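Local coordinates for protein leucine aminopeptidase (Fimbriiglobus ruber, PDB 7D1B) that probably acts as a zinc-dependent glutaminyl cyclase of the M28 peptidase family, turning N-terminal glutamine of peptides into pyroglutamate, at residues Lys83-Leu88 against Val179-Phe184; Phe97-Arg102 against Val108-Leu113; His210-Tyr215 against Asn291-Pro296. One frame throughout, in Å; residues are numbered along the deposited sequence. Where two conformers were deposited one is given.

Contact 1: residues Lys83-Leu88 against Val179-Phe184; sequences KHFEGL and VDFVLF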
loop_
_atom_site.group_PDB
_atom_site.type_symbol
_atom_site.label_atom_id
_atom_site.label_comp_id
_atom_site.label_asym_id
_atom_site.label_seq_id
_atom_site.Cartn_x
_atom_site.Cartn_y
_atom_site.Cartn_z
ATOM N N LYS A 83 12.248 -7.031 -10.928
ATOM C CA LYS A 83 12.258 -7.507 -12.309
ATOM C C LYS A 83 10.938 -7.205 -13.007
ATOM O O LYS A 83 10.919 -6.786 -14.173
ATOM C CB LYS A 83 12.543 -9.005 -12.329
ATOM C CG LYS A 83 12.554 -9.624 -13.710
ATOM C CD LYS A 83 12.785 -11.126 -13.648
ATOM C CE LYS A 83 12.845 -11.738 -15.040
ATOM N NZ LYS A 83 13.143 -13.195 -14.986
ATOM N N HIS A 84 9.823 -7.368 -12.296
ATOM C CA HIS A 84 8.521 -7.120 -12.902
ATOM C C HIS A 84 8.373 -5.651 -13.295
ATOM O O HIS A 84 7.997 -5.311 -14.439
ATOM C CB HIS A 84 7.451 -7.505 -11.887
ATOM C CG HIS A 84 6.067 -7.332 -12.404
ATOM N ND1 HIS A 84 5.483 -8.232 -13.271
ATOM C CD2 HIS A 84 5.164 -6.342 -12.210
ATOM C CE1 HIS A 84 4.267 -7.808 -13.569
ATOM N NE2 HIS A 84 4.049 -6.664 -12.942
ATOM N N PHE A 85 8.655 -4.758 -12.347
ATOM C CA PHE A 85 8.482 -3.335 -12.605
ATOM C C PHE A 85 9.440 -2.844 -13.683
ATOM O O PHE A 85 9.046 -2.085 -14.578
ATOM C CB PHE A 85 8.659 -2.529 -11.318
ATOM C CG PHE A 85 7.571 -2.735 -10.280
ATOM C CD1 PHE A 85 6.225 -2.771 -10.643
ATOM C CD2 PHE A 85 7.904 -2.883 -8.937
ATOM C CE1 PHE A 85 5.235 -2.926 -9.674
ATOM C CE2 PHE A 85 6.916 -3.046 -7.983
ATOM C CZ PHE A 85 5.594 -3.066 -8.354
ATOM N N GLU A 86 10.710 -3.254 -13.617
ATOM C CA GLU A 86 11.666 -2.826 -14.634
ATOM C C GLU A 86 11.272 -3.343 -16.006
ATOM O O GLU A 86 11.416 -2.631 -17.012
ATOM C CB GLU A 86 13.072 -3.307 -14.275
ATOM C CG GLU A 86 13.697 -2.530 -13.119
ATOM C CD GLU A 86 15.096 -2.992 -12.763
ATOM O OE1 GLU A 86 15.493 -4.121 -13.127
ATOM O OE2 GLU A 86 15.805 -2.206 -12.119
ATOM N N GLY A 87 10.753 -4.572 -16.069
ATOM C CA GLY A 87 10.374 -5.129 -17.348
ATOM C C GLY A 87 9.204 -4.419 -17.978
ATOM O O GLY A 87 8.963 -4.590 -19.174
ATOM N N LEU A 88 8.465 -3.633 -17.194
ATOM C CA LEU A 88 7.319 -2.891 -17.704
ATOM C C LEU A 88 7.589 -1.396 -17.822
ATOM O O LEU A 88 6.682 -0.635 -18.178
ATOM C CB LEU A 88 6.078 -3.211 -16.867
ATOM C CG LEU A 88 5.598 -4.653 -17.106
ATOM C CD1 LEU A 88 4.655 -5.112 -16.013
ATOM C CD2 LEU A 88 4.926 -4.768 -18.475
ATOM N N VAL A 179 4.292 9.445 -10.997
ATOM C CA VAL A 179 3.666 8.449 -10.122
ATOM C C VAL A 179 4.752 7.529 -9.599
ATOM O O VAL A 179 5.439 6.870 -10.386
ATOM C CB VAL A 179 2.566 7.640 -10.835
ATOM C CG1 VAL A 179 1.961 6.612 -9.868
ATOM C CG2 VAL A 179 1.482 8.558 -11.354
ATOM N N ASP A 180 4.896 7.472 -8.273
ATOM C CA ASP A 180 5.824 6.555 -7.623
ATOM C C ASP A 180 5.032 5.486 -6.884
ATOM O O ASP A 180 4.182 5.811 -6.041
ATOM C CB ASP A 180 6.739 7.295 -6.649
ATOM C CG ASP A 180 7.684 8.208 -7.375
ATOM O OD1 ASP A 180 8.065 7.864 -8.512
ATOM O OD2 ASP A 180 8.038 9.278 -6.849
ATOM N N PHE A 181 5.285 4.223 -7.230
ATOM C CA PHE A 181 4.800 3.096 -6.446
ATOM C C PHE A 181 5.826 2.885 -5.338
ATOM O O PHE A 181 7.009 2.651 -5.627
ATOM C CB PHE A 181 4.758 1.835 -7.308
ATOM C CG PHE A 181 3.691 1.811 -8.383
ATOM C CD1 PHE A 181 2.790 2.861 -8.589
ATOM C CD2 PHE A 181 3.586 0.684 -9.201
ATOM C CE1 PHE A 181 1.798 2.775 -9.594
ATOM C CE2 PHE A 181 2.604 0.600 -10.189
ATOM C CZ PHE A 181 1.713 1.632 -10.387
ATOM N N VAL A 182 5.405 3.002 -4.087
ATOM C CA VAL A 182 6.329 2.903 -2.965
ATOM C C VAL A 182 5.894 1.724 -2.102
ATOM O O VAL A 182 4.747 1.673 -1.631
ATOM C CB VAL A 182 6.394 4.208 -2.150
ATOM C CG1 VAL A 182 7.378 4.061 -0.991
ATOM C CG2 VAL A 182 6.761 5.393 -3.065
ATOM N N LEU A 183 6.819 0.787 -1.888
ATOM C CA LEU A 183 6.604 -0.376 -1.037
ATOM C C LEU A 183 7.420 -0.192 0.237
ATOM O O LEU A 183 8.662 -0.127 0.192
ATOM C CB LEU A 183 7.003 -1.649 -1.774
ATOM C CG LEU A 183 6.003 -1.942 -2.900
ATOM C CD1 LEU A 183 6.635 -2.838 -3.930
ATOM C CD2 LEU A 183 4.743 -2.538 -2.328
ATOM N N PHE A 184 6.719 -0.074 1.365
ATOM C CA PHE A 184 7.357 0.142 2.661
ATOM C C PHE A 184 7.704 -1.182 3.323
ATOM O O PHE A 184 6.834 -2.040 3.524
ATOM C CB PHE A 184 6.428 0.892 3.606
ATOM C CG PHE A 184 5.996 2.248 3.112
ATOM C CD1 PHE A 184 6.925 3.238 2.779
ATOM C CD2 PHE A 184 4.642 2.546 2.994
ATOM C CE1 PHE A 184 6.498 4.491 2.346
ATOM C CE2 PHE A 184 4.221 3.796 2.570
ATOM C CZ PHE A 184 5.146 4.761 2.243
#
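Phe85 of helix 72-87 reaches across to strand 178-184 and brings the end of its ring against Phe181 and Leu183; here the helix meets the strand through apolar side chains, with no polar bond between the two segments. The two meta carbons share the work. CE1 of Phe85 lies 4.0 Å from CD2 of Phe181, while CE2, across the same ring, lies 4.1 Å from CD1 of Leu183. One ring thus spans two strand residues, i and i+2, which project from the same face of the sheet.

The two aromatic groups are turned steeply against each other, their planes about 73° apart. Phe85 CE1 meets the rim of the Phe181 ring close to the plane of that ring, whereas Phe181 CD2 approaches the Phe85 ring obliquely. Leu183 offers a single methyl, CD1, which comes to the edge of the Phe85 ring near its plane. With CG anti to its carbonyl carbon and beside the backbone N (chi1 -68°), Phe85 sends its ring from the helix toward the sheet and bridges a backbone separation of 9.6 Å between its CA and that of Phe181.

All three residues are buried. Met163 of helix 153-167 touches each of them, Ala115 on the neighbouring strand touches both phenylalanines, and Trp117 meets the Phe181 ring edge-to-face. Of the alternate strand residues, Asp180 is held in a salt bridge to Arg124, and Val182 and Phe184 serve the other side of the sheet. Helices 72-87 and 153-167 therefore lie together on the face formed by Phe181 and Leu183, the helix-on-sheet packing typical of the alpha/beta/alpha sandwich of M28 zinc exopeptidases.

Contact 2: residues Phe97-Arg102 against Val108-Leu113; sequences FKVRQR and VDMTNL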
loop_
_atom_site.group_PDB
_atom_site.type_symbol
_atom_site.label_atom_id
_atom_site.label_comp_id
_atom_site.label_asym_id
_atom_site.label_seq_id
_atom_site.Cartn_x
_atom_site.Cartn_y
_atom_site.Cartn_z
ATOM N N PHE A 97 18.223 0.535 4.731
ATOM C CA PHE A 97 18.522 1.097 6.042
ATOM C C PHE A 97 18.489 -0.028 7.067
ATOM O O PHE A 97 18.105 -1.153 6.761
ATOM C CB PHE A 97 17.588 2.266 6.393
ATOM C CG PHE A 97 16.118 1.904 6.478
ATOM C CD1 PHE A 97 15.349 1.728 5.334
ATOM C CD2 PHE A 97 15.499 1.788 7.718
ATOM C CE1 PHE A 97 13.990 1.416 5.441
ATOM C CE2 PHE A 97 14.154 1.492 7.833
ATOM C CZ PHE A 97 13.397 1.306 6.704
ATOM N N LYS A 98 18.932 0.274 8.285
ATOM C CA LYS A 98 18.926 -0.699 9.370
ATOM C C LYS A 98 18.205 -0.106 10.559
ATOM O O LYS A 98 18.292 1.096 10.816
ATOM C CB LYS A 98 20.348 -1.057 9.831
ATOM C CG LYS A 98 21.169 -1.773 8.783
ATOM C CD LYS A 98 22.569 -2.052 9.312
ATOM C CE LYS A 98 23.528 -2.446 8.200
ATOM N NZ LYS A 98 23.327 -3.854 7.751
ATOM N N VAL A 99 17.496 -0.960 11.298
ATOM C CA VAL A 99 16.846 -0.525 12.530
ATOM C C VAL A 99 17.044 -1.602 13.581
ATOM O O VAL A 99 17.441 -2.723 13.281
ATOM C CB VAL A 99 15.336 -0.227 12.355
ATOM C CG1 VAL A 99 15.119 0.823 11.290
ATOM C CG2 VAL A 99 14.560 -1.492 12.021
ATOM N N ARG A 100 16.747 -1.251 14.826
ATOM C CA ARG A 100 16.671 -2.216 15.918
ATOM C C ARG A 100 15.224 -2.261 16.391
ATOM O O ARG A 100 14.707 -1.272 16.913
ATOM C CB ARG A 100 17.591 -1.828 17.082
ATOM C CG ARG A 100 17.599 -2.895 18.157
ATOM C CD ARG A 100 18.365 -2.479 19.412
ATOM N NE ARG A 100 17.753 -1.348 20.123
ATOM C CZ ARG A 100 16.698 -1.442 20.929
ATOM N NH1 ARG A 100 16.087 -2.618 21.112
ATOM N NH2 ARG A 100 16.251 -0.359 21.556
ATOM N N GLN A 101 14.571 -3.404 16.220
ATOM C CA GLN A 101 13.223 -3.531 16.757
ATOM C C GLN A 101 13.298 -3.584 18.287
ATOM O O GLN A 101 14.283 -4.050 18.857
ATOM C CB GLN A 101 12.560 -4.774 16.164
ATOM C CG GLN A 101 11.114 -5.041 16.583
ATOM C CD GLN A 101 10.177 -3.862 16.355
ATOM O OE1 GLN A 101 10.213 -2.877 17.090
ATOM N NE2 GLN A 101 9.330 -3.952 15.328
ATOM N N ARG A 102 12.257 -3.080 18.961
ATOM C CA ARG A 102 12.330 -2.822 20.399
ATOM C C ARG A 102 12.714 -4.056 21.193
ATOM O O ARG A 102 13.506 -3.964 22.138
ATOM C CB ARG A 102 10.999 -2.298 20.918
ATOM C CG ARG A 102 10.594 -0.934 20.377
ATOM C CD ARG A 102 9.255 -0.536 20.976
ATOM N NE ARG A 102 8.814 0.763 20.491
ATOM C CZ ARG A 102 7.542 1.077 20.266
ATOM N NH1 ARG A 102 6.579 0.183 20.452
ATOM N NH2 ARG A 102 7.245 2.284 19.821
ATOM N N VAL A 108 18.184 -5.178 12.019
ATOM C CA VAL A 108 17.465 -5.767 10.903
ATOM C C VAL A 108 17.642 -4.866 9.697
ATOM O O VAL A 108 17.465 -3.641 9.794
ATOM C CB VAL A 108 15.986 -6.044 11.240
ATOM C CG1 VAL A 108 15.242 -4.819 11.720
ATOM C CG2 VAL A 108 15.275 -6.721 10.076
ATOM N N ASP A 109 18.020 -5.479 8.576
ATOM C CA ASP A 109 18.086 -4.779 7.301
ATOM C C ASP A 109 16.684 -4.575 6.752
ATOM O O ASP A 109 15.894 -5.522 6.701
ATOM C CB ASP A 109 18.870 -5.627 6.301
ATOM C CG ASP A 109 20.345 -5.646 6.581
ATOM O OD1 ASP A 109 20.896 -4.586 6.927
ATOM O OD2 ASP A 109 20.947 -6.725 6.439
ATOM N N MET A 110 16.382 -3.343 6.358
ATOM C CA MET A 110 15.115 -2.963 5.760
ATOM C C MET A 110 15.394 -2.352 4.397
ATOM O O MET A 110 16.423 -1.685 4.193
ATOM C CB MET A 110 14.416 -1.920 6.630
ATOM C CG MET A 110 14.127 -2.411 8.007
ATOM S SD MET A 110 12.581 -3.329 7.940
ATOM C CE MET A 110 12.262 -3.631 9.695
ATOM N N THR A 111 14.449 -2.540 3.477
ATOM C CA THR A 111 14.558 -1.934 2.148
ATOM C C THR A 111 13.181 -1.479 1.690
ATOM O O THR A 111 12.296 -2.317 1.481
ATOM C CB THR A 111 15.131 -2.918 1.115
ATOM O OG1 THR A 111 16.351 -3.480 1.603
ATOM C CG2 THR A 111 15.416 -2.206 -0.213
ATOM N N ASN A 112 12.989 -0.171 1.505
ATOM C CA ASN A 112 11.812 0.271 0.766
ATOM C C ASN A 112 12.121 0.173 -0.725
ATOM O O ASN A 112 13.256 0.375 -1.153
ATOM C CB ASN A 112 11.477 1.732 1.065
ATOM C CG ASN A 112 11.091 1.991 2.512
ATOM O OD1 ASN A 112 10.523 1.126 3.200
ATOM N ND2 ASN A 112 11.368 3.210 2.968
ATOM N N LEU A 113 11.113 -0.154 -1.517
ATOM C CA LEU A 113 11.273 -0.210 -2.970
ATOM C C LEU A 113 10.428 0.886 -3.605
ATOM O O LEU A 113 9.276 1.091 -3.223
ATOM C CB LEU A 113 10.819 -1.565 -3.506
ATOM C CG LEU A 113 11.371 -2.225 -4.768
ATOM C CD1 LEU A 113 12.877 -2.380 -4.666
ATOM C CD2 LEU A 113 10.730 -3.583 -5.021
HETATM O O HOH W 1 20.198 -2.410 5.204
#
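Lys98 and Asp109 run side by side from paired strands, and the lysine can be followed along its neighbour atom by atom. Its CB passes 3.9 Å from Val108 O. From there the chain skirts a single carboxylate oxygen, with CG 3.4 Å, CD 3.9 Å and CE 3.6 Å from Asp109 OD1. A bend at the last torsion (chi4 -77°) then turns NZ back, so that it closes a salt bridge of 2.7 Å to Asp109 OD1 on the syn lone pair. A water donates to the same OD1 and also to Phe97 O, tying the exposed ion pair to the backbone.

The backbones behind the ion pair form a markedly twisted antiparallel ladder, with 135° between the strand directions. Phe97 with Met110 and Val99 with Val108 form hydrogen-bonded pairs, and Lys98 with Asp109 the non-hydrogen-bonded pair between them. On the face opposite the salt bridge, Met110 CB sits over the Phe97 ring, 3.5 Å from its centroid, in a CH-pi contact. The first torsion of Phe97 (chi1 62°) swings the ring over its partner.

This hairpin of strands 91-99 and 108-117 forms one margin of the central sheet. Helix 206-218 lies against the side of Phe97 and Met110, with Phe206 touching Val99 and Met110, while helix 72-87 packs on the side of Thr111 and Leu113.

Contact 3: residues His210-Tyr215 against Asn291-Pro296; sequences HFANGY and NEAGIP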
loop_
_atom_site.group_PDB
_atom_site.type_symbol
_atom_site.label_atom_id
_atom_site.label_comp_id
_atom_site.label_asym_id
_atom_site.label_seq_id
_atom_site.Cartn_x
_atom_site.Cartn_y
_atom_site.Cartn_z
ATOM N N HIS A 210 10.974 6.104 7.534
ATOM C CA HIS A 210 12.243 6.321 6.847
ATOM C C HIS A 210 12.028 7.108 5.560
ATOM O O HIS A 210 12.746 8.076 5.273
ATOM C CB HIS A 210 12.910 4.982 6.545
ATOM C CG HIS A 210 14.240 5.125 5.882
ATOM N ND1 HIS A 210 15.391 5.371 6.595
ATOM C CD2 HIS A 210 14.603 5.067 4.578
ATOM C CE1 HIS A 210 16.407 5.462 5.757
ATOM N NE2 HIS A 210 15.959 5.291 4.528
ATOM N N PHE A 211 11.036 6.705 4.773
ATOM C CA PHE A 211 10.752 7.379 3.517
ATOM C C PHE A 211 10.377 8.832 3.762
ATOM O O PHE A 211 10.876 9.739 3.084
ATOM C CB PHE A 211 9.608 6.645 2.823
ATOM C CG PHE A 211 9.203 7.269 1.512
ATOM C CD1 PHE A 211 9.808 6.888 0.328
ATOM C CD2 PHE A 211 8.226 8.253 1.474
ATOM C CE1 PHE A 211 9.439 7.494 -0.883
ATOM C CE2 PHE A 211 7.838 8.853 0.270
ATOM C CZ PHE A 211 8.462 8.469 -0.906
ATOM N N ALA A 212 9.476 9.072 4.720
ATOM C CA ALA A 212 9.013 10.427 4.968
ATOM C C ALA A 212 10.148 11.303 5.474
ATOM O O ALA A 212 10.284 12.452 5.051
ATOM C CB ALA A 212 7.861 10.407 5.965
ATOM N N ASN A 213 10.975 10.779 6.381
ATOM C CA ASN A 213 12.107 11.557 6.869
ATOM C C ASN A 213 13.079 11.880 5.749
ATOM O O ASN A 213 13.638 12.986 5.707
ATOM C CB ASN A 213 12.836 10.799 7.973
ATOM C CG ASN A 213 12.078 10.799 9.257
ATOM O OD1 ASN A 213 11.231 11.662 9.486
ATOM N ND2 ASN A 213 12.372 9.835 10.112
ATOM N N GLY A 214 13.313 10.924 4.843
ATOM C CA GLY A 214 14.215 11.182 3.732
ATOM C C GLY A 214 13.692 12.278 2.829
ATOM O O GLY A 214 14.450 13.140 2.358
ATOM N N TYR A 215 12.381 12.283 2.601
ATOM C CA TYR A 215 11.773 13.340 1.806
ATOM C C TYR A 215 11.919 14.686 2.502
ATOM O O TYR A 215 12.299 15.682 1.879
ATOM C CB TYR A 215 10.300 13.023 1.543
ATOM C CG TYR A 215 9.587 14.099 0.766
ATOM C CD1 TYR A 215 9.901 14.345 -0.574
ATOM C CD2 TYR A 215 8.595 14.864 1.360
ATOM C CE1 TYR A 215 9.248 15.333 -1.292
ATOM C CE2 TYR A 215 7.922 15.849 0.647
ATOM C CZ TYR A 215 8.259 16.078 -0.675
ATOM O OH TYR A 215 7.582 17.025 -1.411
ATOM N N ASN A 291 1.640 12.117 5.985
ATOM C CA ASN A 291 0.936 13.336 6.375
ATOM C C ASN A 291 1.818 14.232 7.233
ATOM O O ASN A 291 1.830 15.461 7.054
ATOM C CB ASN A 291 -0.352 12.994 7.127
ATOM C CG ASN A 291 -1.490 12.620 6.188
ATOM O OD1 ASN A 291 -1.936 13.437 5.370
ATOM N ND2 ASN A 291 -1.979 11.387 6.299
ATOM N N GLU A 292 2.581 13.638 8.162
ATOM C CA GLU A 292 3.425 14.440 9.042
ATOM C C GLU A 292 4.534 15.134 8.268
ATOM O O GLU A 292 5.032 16.176 8.712
ATOM C CB GLU A 292 3.949 13.573 10.181
ATOM C CG GLU A 292 2.813 13.225 11.160
ATOM C CD GLU A 292 3.219 12.354 12.327
ATOM O OE1 GLU A 292 4.353 11.842 12.327
ATOM O OE2 GLU A 292 2.387 12.173 13.241
ATOM N N ALA A 293 4.933 14.586 7.120
ATOM C CA ALA A 293 5.901 15.221 6.237
ATOM C C ALA A 293 5.256 16.205 5.275
ATOM O O ALA A 293 5.937 16.709 4.380
ATOM C CB ALA A 293 6.699 14.169 5.470
ATOM N N GLY A 294 3.974 16.504 5.445
ATOM C CA GLY A 294 3.317 17.457 4.576
ATOM C C GLY A 294 2.824 16.904 3.263
ATOM O O GLY A 294 2.499 17.689 2.369
ATOM N N ILE A 295 2.757 15.585 3.117
ATOM C CA ILE A 295 2.193 14.962 1.923
ATOM C C ILE A 295 0.775 14.521 2.274
ATOM O O ILE A 295 0.614 13.583 3.072
ATOM C CB ILE A 295 3.026 13.753 1.470
ATOM C CG1 ILE A 295 4.509 14.118 1.275
ATOM C CG2 ILE A 295 2.399 13.138 0.216
ATOM C CD1 ILE A 295 5.403 12.898 1.104
ATOM N N PRO A 296 -0.266 15.138 1.712
ATOM C CA PRO A 296 -1.626 14.654 1.998
ATOM C C PRO A 296 -1.715 13.180 1.635
ATOM O O PRO A 296 -1.358 12.784 0.523
ATOM C CB PRO A 296 -2.503 15.520 1.092
ATOM C CG PRO A 296 -1.682 16.763 0.796
ATOM C CD PRO A 296 -0.255 16.273 0.768
#
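Tyr215 and Ile295 meet obliquely, one flank of the aromatic ring against the ethyl branch of the isoleucine. The tyrosine CG stands opposite its backbone N (chi1 178°), which directs the ring from helix 206-218 toward the turn that follows helix 287-292. On the ring, CD2 and CE2 are the atoms engaged. The ethyl branch of Ile295 slants across that flank: its CD1 lies 3.8 Å from Tyr215 CD2, and its CG1 lies 3.9 Å from Tyr215 CE2. By contrast, the carbonyl oxygen of Ala293 comes to the ring edge near its plane, at 4.3 Å from Tyr215 CE2.

Ala293 and Ile295, which both face helix 206-218, lie just past the end of helix 287-292, on either side of Gly294 in the chain. Gly294, with a positive phi of 83°, is the C-prime residue of a Schellman motif. Its N bonds back to Asn291 O at 2.9 Å, and the amide of Ile295 returns to the carbonyl of the residue just before Asn291. From this cap the chain leads through Pro296 into strand 297-300, the outermost on that side of the sheet.

One turn of helix 206-218 before Tyr215, Ala212 confronts Ala293 directly, methyl to methyl, with 4.0 Å between their CB atoms. Such small side chains let the backbones draw together, to 5.9 Å between the CA atoms of this pair. At the far end of the tyrosine ring, the OH of Tyr215 is hydrogen-bonded to Tyr226 N on strand 225-232, whose residues Tyr226 and Ala229 also touch Ile295.

Overall arrangement
Contacts 1 and 2 meet within the central sheet, where Leu183 N lies 2.8 Å from Leu113 O in a probable hydrogen bond between strands 178-184 and 108-117. Along the chain, contact 2 is nested inside the loop that contact 1 closes. Contact 3 follows both and works on the other face of the sheet from the helix of contact 1: Phe184 CE1 rests 3.8 Å from Phe211 CB, and the ring of His210 stacks on that of Phe97, on the side away from Met110. The zinc bound by Asp155, Glu188 and His309 is about 14 Å from the side chains of both Leu183 and Met110, whereas contact 3 stands away from that site.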